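DUF1993 domain-containing protein (Shewanella denitrificans, PDB 2OQM) is of unknown function but belongs to the DUF1993 family and adopts a DinB-like helical fold. Local coordinates at residues L69-K81 against H97-I111. Sequence-based numbering, arbitrary orientation.
Sequences LIRQVQIACDTAK and HDDSETTLAELRQRI
Helices 69-87 and 104-119 of the DinB-like bundle run side by side, nearly parallel here (axes of 69-81 and 104-111 approach to 10.2 Å, at 11°), and meet through Val73, Cys77, Leu107 and Ile111, while a salt-bridge network under the loop 97-103 joins their polar side. Arg110 is the centre of that network. Its chain bends at chi2 (72°) and brings the guanidinium between Gln74, whose CB lies over one face, and His97, whose CB sits over the centre of the other. Acidic groups line its edge: NH1 and NH2 both reach Asp99 OD1, NH1 also bonds Glu101 OE2, and NH2 gives Asp78 OD1 a fairly straight bond of 3.0 Å. Flanked and bonded this way, the buried guanidinium has little freedom to turn. The extended Gln74 stacks its amide on the Asp99 carboxylate and sends NE2 to Glu101 OE1 (2.8 Å), while its OE1 accepts from Arg71 NH1. At the far end Lys81 NZ donates to His97 ND1, 3.0 Å away, and to Pro95 O. Beneath the charges, Leu107 CD2 packs on Val73 CG1 at 4.0 Å. Helix 13-50 lies against this layer, Phe40 packing on Val73 and Asn37 touching Ile111, and Leu58 of helix 54-58 packs against Ile70 and Leu107.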
loop_
_atom_site.group_PDB
_atom_site.type_symbol
_atom_site.label_atom_id
_atom_site.label_comp_id
_atom_site.label_asym_id
_atom_site.label_seq_id
_atom_site.Cartn_x
_atom_site.Cartn_y
_atom_site.Cartn_z
ATOM N N LEU A 69 -5.830 -5.986 15.763
ATOM C CA LEU A 69 -4.667 -6.508 15.065
ATOM C C LEU A 69 -4.945 -7.878 14.436
ATOM O O LEU A 69 -4.563 -8.123 13.316
ATOM C CB LEU A 69 -3.431 -6.540 15.995
ATOM C CG LEU A 69 -2.112 -7.099 15.443
ATOM C CD1 LEU A 69 -1.653 -6.271 14.200
ATOM C CD2 LEU A 69 -1.075 -7.033 16.558
ATOM N N ILE A 70 -5.624 -8.755 15.172
ATOM C CA ILE A 70 -5.989 -10.082 14.663
ATOM C C ILE A 70 -6.755 -9.900 13.338
ATOM O O ILE A 70 -6.467 -10.537 12.321
ATOM C CB ILE A 70 -6.865 -10.812 15.652
ATOM C CG1 ILE A 70 -6.068 -11.281 16.866
ATOM C CG2 ILE A 70 -7.518 -12.038 14.946
ATOM C CD1 ILE A 70 -6.926 -11.584 18.154
ATOM N N ARG A 71 -7.689 -8.963 13.340
ATOM C CA ARG A 71 -8.519 -8.729 12.172
ATOM C C ARG A 71 -7.772 -8.150 11.002
ATOM O O ARG A 71 -7.966 -8.541 9.865
ATOM C CB ARG A 71 -9.720 -7.824 12.518
ATOM C CG ARG A 71 -10.738 -8.439 13.405
ATOM C CD ARG A 71 -11.584 -9.481 12.688
ATOM N NE ARG A 71 -12.502 -8.965 11.680
ATOM C CZ ARG A 71 -12.552 -9.343 10.390
ATOM N NH1 ARG A 71 -11.707 -10.256 9.893
ATOM N NH2 ARG A 71 -13.486 -8.811 9.581
ATOM N N GLN A 72 -6.863 -7.223 11.260
ATOM C CA GLN A 72 -6.041 -6.683 10.207
ATOM C C GLN A 72 -5.281 -7.795 9.495
ATOM O O GLN A 72 -5.142 -7.730 8.268
ATOM C CB GLN A 72 -5.024 -5.661 10.744
ATOM C CG GLN A 72 -5.564 -4.400 11.409
ATOM C CD GLN A 72 -6.432 -3.606 10.454
ATOM O OE1 GLN A 72 -6.118 -3.528 9.271
ATOM N NE2 GLN A 72 -7.517 -3.011 10.955
ATOM N N VAL A 73 -4.727 -8.744 10.254
ATOM C CA VAL A 73 -3.928 -9.841 9.680
ATOM C C VAL A 73 -4.845 -10.710 8.836
ATOM O O VAL A 73 -4.501 -11.059 7.699
ATOM C CB VAL A 73 -3.195 -10.646 10.757
ATOM C CG1 VAL A 73 -2.546 -11.920 10.202
ATOM C CG2 VAL A 73 -2.119 -9.721 11.460
ATOM N N GLN A 74 -6.015 -11.018 9.365
ATOM C CA GLN A 74 -6.969 -11.837 8.653
ATOM C C GLN A 74 -7.386 -11.177 7.330
ATOM O O GLN A 74 -7.454 -11.842 6.280
ATOM C CB GLN A 74 -8.211 -12.099 9.533
ATOM C CG GLN A 74 -7.953 -12.917 10.815
ATOM C CD GLN A 74 -9.137 -12.989 11.744
ATOM O OE1 GLN A 74 -9.941 -12.075 11.787
ATOM N NE2 GLN A 74 -9.261 -14.098 12.483
ATOM N N ILE A 75 -7.622 -9.872 7.371
ATOM C CA ILE A 75 -8.046 -9.131 6.178
ATOM C C ILE A 75 -6.907 -9.010 5.189
ATOM O O ILE A 75 -7.130 -9.163 4.010
ATOM C CB ILE A 75 -8.629 -7.739 6.481
ATOM C CG1 ILE A 75 -9.843 -7.868 7.397
ATOM C CG2 ILE A 75 -9.077 -7.090 5.157
ATOM C CD1 ILE A 75 -10.264 -6.620 8.184
ATOM N N ALA A 76 -5.686 -8.784 5.663
ATOM C CA ALA A 76 -4.524 -8.827 4.770
ATOM C C ALA A 76 -4.412 -10.157 4.080
ATOM O O ALA A 76 -4.245 -10.207 2.883
ATOM C CB ALA A 76 -3.207 -8.459 5.481
ATOM N N CYS A 77 -4.552 -11.255 4.803
ATOM C CA CYS A 77 -4.430 -12.554 4.190
ATOM C C CYS A 77 -5.532 -12.786 3.140
ATOM O O CYS A 77 -5.272 -13.303 2.052
ATOM C CB CYS A 77 -4.487 -13.642 5.253
ATOM S SG CYS A 77 -3.026 -13.793 6.343
ATOM N N ASP A 78 -6.748 -12.410 3.483
ATOM C CA ASP A 78 -7.903 -12.570 2.593
ATOM C C ASP A 78 -7.766 -11.701 1.365
ATOM O O ASP A 78 -8.064 -12.123 0.264
ATOM C CB ASP A 78 -9.209 -12.232 3.310
ATOM C CG ASP A 78 -9.749 -13.367 4.139
ATOM O OD1 ASP A 78 -9.267 -14.514 4.049
ATOM O OD2 ASP A 78 -10.685 -13.085 4.897
ATOM N N THR A 79 -7.218 -10.506 1.534
ATOM C CA THR A 79 -7.033 -9.650 0.387
ATOM C C THR A 79 -6.159 -10.329 -0.679
ATOM O O THR A 79 -6.474 -10.278 -1.884
ATOM C CB THR A 79 -6.423 -8.335 0.826
ATOM O OG1 THR A 79 -7.327 -7.684 1.728
ATOM C CG2 THR A 79 -6.177 -7.433 -0.355
ATOM N N ALA A 80 -5.027 -10.881 -0.235
ATOM C CA ALA A 80 -4.102 -11.620 -1.094
ATOM C C ALA A 80 -4.768 -12.849 -1.690
ATOM O O ALA A 80 -4.748 -13.041 -2.912
ATOM C CB ALA A 80 -2.853 -12.021 -0.340
ATOM N N LYS A 81 -5.365 -13.665 -0.830
ATOM C CA LYS A 81 -5.933 -14.957 -1.255
ATOM C C LYS A 81 -7.096 -14.753 -2.239
ATOM O O LYS A 81 -7.089 -15.292 -3.344
ATOM C CB LYS A 81 -6.429 -15.750 -0.042
ATOM C CG LYS A 81 -7.076 -17.109 -0.414
ATOM C CD LYS A 81 -7.814 -17.724 0.755
ATOM C CE LYS A 81 -9.079 -16.946 1.134
ATOM N NZ LYS A 81 -9.833 -17.590 2.245
ATOM N N HIS A 97 -11.765 -19.711 5.256
ATOM C CA HIS A 97 -11.330 -19.488 6.639
ATOM C C HIS A 97 -12.497 -18.864 7.413
ATOM O O HIS A 97 -13.070 -17.867 6.971
ATOM C CB HIS A 97 -10.113 -18.556 6.659
ATOM C CG HIS A 97 -8.900 -19.105 5.964
ATOM N ND1 HIS A 97 -8.438 -18.604 4.759
ATOM C CD2 HIS A 97 -8.023 -20.072 6.327
ATOM C CE1 HIS A 97 -7.334 -19.246 4.403
ATOM N NE2 HIS A 97 -7.062 -20.145 5.338
ATOM N N ASP A 98 -12.855 -19.453 8.553
ATOM C CA ASP A 98 -13.927 -18.914 9.414
ATOM C C ASP A 98 -13.522 -17.731 10.333
ATOM O O ASP A 98 -14.360 -17.233 11.092
ATOM C CB ASP A 98 -14.526 -20.035 10.273
ATOM C CG ASP A 98 -13.576 -20.526 11.363
ATOM O OD1 ASP A 98 -12.380 -20.127 11.371
ATOM O OD2 ASP A 98 -14.040 -21.321 12.221
ATOM N N ASP A 99 -12.261 -17.306 10.289
ATOM C CA ASP A 99 -11.792 -16.174 11.104
ATOM C C ASP A 99 -11.887 -16.399 12.605
ATOM O O ASP A 99 -12.139 -15.481 13.375
ATOM C CB ASP A 99 -12.508 -14.890 10.720
ATOM C CG ASP A 99 -12.016 -14.325 9.388
ATOM O OD1 ASP A 99 -10.881 -14.651 8.961
ATOM O OD2 ASP A 99 -12.754 -13.530 8.783
ATOM N N SER A 100 -11.631 -17.627 13.014
ATOM C CA SER A 100 -11.731 -18.006 14.420
ATOM C C SER A 100 -10.452 -17.769 15.231
ATOM O O SER A 100 -10.425 -18.064 16.429
ATOM C CB SER A 100 -12.064 -19.500 14.483
ATOM O OG SER A 100 -11.047 -20.250 13.797
ATOM N N GLU A 101 -9.382 -17.290 14.583
ATOM C CA GLU A 101 -8.070 -17.217 15.226
ATOM C C GLU A 101 -8.073 -16.257 16.400
ATOM O O GLU A 101 -8.625 -15.155 16.315
ATOM C CB GLU A 101 -7.002 -16.726 14.242
ATOM C CG GLU A 101 -6.678 -17.659 13.092
ATOM C CD GLU A 101 -7.497 -17.455 11.835
ATOM O OE1 GLU A 101 -8.451 -16.673 11.855
ATOM O OE2 GLU A 101 -7.205 -18.134 10.825
ATOM N N THR A 102 -7.445 -16.663 17.490
ATOM C CA THR A 102 -7.297 -15.795 18.650
ATOM C C THR A 102 -5.858 -15.687 19.129
ATOM O O THR A 102 -5.555 -14.855 19.983
ATOM C CB THR A 102 -8.202 -16.273 19.823
ATOM O OG1 THR A 102 -7.892 -17.626 20.174
ATOM C CG2 THR A 102 -9.664 -16.219 19.432
ATOM N N THR A 103 -4.966 -16.514 18.584
ATOM C CA THR A 103 -3.608 -16.579 19.063
ATOM C C THR A 103 -2.620 -16.326 17.952
ATOM O O THR A 103 -2.956 -16.409 16.763
ATOM C CB THR A 103 -3.302 -17.929 19.672
ATOM O OG1 THR A 103 -3.206 -18.923 18.626
ATOM C CG2 THR A 103 -4.385 -18.300 20.728
ATOM N N LEU A 104 -1.404 -15.963 18.344
ATOM C CA LEU A 104 -0.337 -15.721 17.365
ATOM C C LEU A 104 -0.080 -17.001 16.547
ATOM O O LEU A 104 0.087 -16.930 15.344
ATOM C CB LEU A 104 0.957 -15.183 18.029
ATOM C CG LEU A 104 2.105 -14.802 17.063
ATOM C CD1 LEU A 104 1.634 -13.965 15.916
ATOM C CD2 LEU A 104 3.227 -14.078 17.784
ATOM N N ALA A 105 -0.132 -18.178 17.187
ATOM C CA ALA A 105 0.145 -19.410 16.459
ATOM C C ALA A 105 -0.832 -19.591 15.319
ATOM O O ALA A 105 -0.478 -19.962 14.188
ATOM C CB ALA A 105 0.098 -20.634 17.409
ATOM N N GLU A 106 -2.087 -19.304 15.622
ATOM C CA GLU A 106 -3.141 -19.489 14.671
ATOM C C GLU A 106 -3.007 -18.531 13.505
ATOM O O GLU A 106 -3.329 -18.858 12.388
ATOM C CB GLU A 106 -4.452 -19.269 15.365
ATOM C CG GLU A 106 -4.748 -20.380 16.384
ATOM C CD GLU A 106 -6.019 -20.116 17.174
ATOM O OE1 GLU A 106 -6.343 -18.937 17.430
ATOM O OE2 GLU A 106 -6.686 -21.103 17.535
ATOM N N LEU A 107 -2.596 -17.306 13.791
ATOM C CA LEU A 107 -2.355 -16.314 12.759
ATOM C C LEU A 107 -1.185 -16.704 11.907
ATOM O O LEU A 107 -1.251 -16.566 10.701
ATOM C CB LEU A 107 -2.124 -14.929 13.370
ATOM C CG LEU A 107 -3.333 -14.238 13.987
ATOM C CD1 LEU A 107 -2.910 -12.887 14.527
ATOM C CD2 LEU A 107 -4.527 -14.092 12.972
ATOM N N ARG A 108 -0.112 -17.229 12.514
ATOM C CA ARG A 108 1.020 -17.718 11.712
ATOM C C ARG A 108 0.588 -18.848 10.781
ATOM O O ARG A 108 1.049 -18.919 9.641
ATOM C CB ARG A 108 2.130 -18.253 12.584
ATOM C CG ARG A 108 2.657 -17.264 13.550
ATOM C CD ARG A 108 3.942 -16.684 13.120
ATOM N NE ARG A 108 4.789 -16.284 14.255
ATOM C CZ ARG A 108 5.696 -15.326 14.166
ATOM N NH1 ARG A 108 5.876 -14.656 13.030
ATOM N NH2 ARG A 108 6.400 -15.016 15.226
ATOM N N GLN A 109 -0.322 -19.697 11.250
ATOM C CA GLN A 109 -0.894 -20.745 10.385
ATOM C C GLN A 109 -1.691 -20.155 9.218
ATOM O O GLN A 109 -1.571 -20.619 8.104
ATOM C CB GLN A 109 -1.767 -21.690 11.178
ATOM C CG GLN A 109 -2.406 -22.808 10.315
ATOM C CD GLN A 109 -1.377 -23.698 9.638
ATOM O OE1 GLN A 109 -1.336 -23.808 8.399
ATOM N NE2 GLN A 109 -0.528 -24.329 10.441
ATOM N N ARG A 110 -2.460 -19.111 9.485
ATOM C CA ARG A 110 -3.272 -18.439 8.448
ATOM C C ARG A 110 -2.376 -17.885 7.346
ATOM O O ARG A 110 -2.626 -18.115 6.148
ATOM C CB ARG A 110 -4.102 -17.341 9.086
ATOM C CG ARG A 110 -4.964 -16.488 8.141
ATOM C CD ARG A 110 -6.110 -17.216 7.628
ATOM N NE ARG A 110 -7.109 -16.321 7.036
ATOM C CZ ARG A 110 -8.185 -15.839 7.669
ATOM N NH1 ARG A 110 -8.420 -16.087 8.949
ATOM N NH2 ARG A 110 -9.042 -15.114 6.998
ATOM N N ILE A 111 -1.303 -17.201 7.754
ATOM C CA ILE A 111 -0.318 -16.690 6.787
ATOM C C ILE A 111 0.296 -17.805 5.996
ATOM O O ILE A 111 0.372 -17.733 4.806
ATOM C CB ILE A 111 0.798 -15.843 7.492
ATOM C CG1 ILE A 111 0.184 -14.597 8.124
ATOM C CG2 ILE A 111 1.907 -15.458 6.530
ATOM C CD1 ILE A 111 1.178 -13.736 8.948
HETATM O O HOH W 1 -11.433 -11.506 6.999
HETATM O O HOH W 2 -10.805 -14.299 15.357
HETATM O O HOH W 3 -6.873 -15.979 4.298
#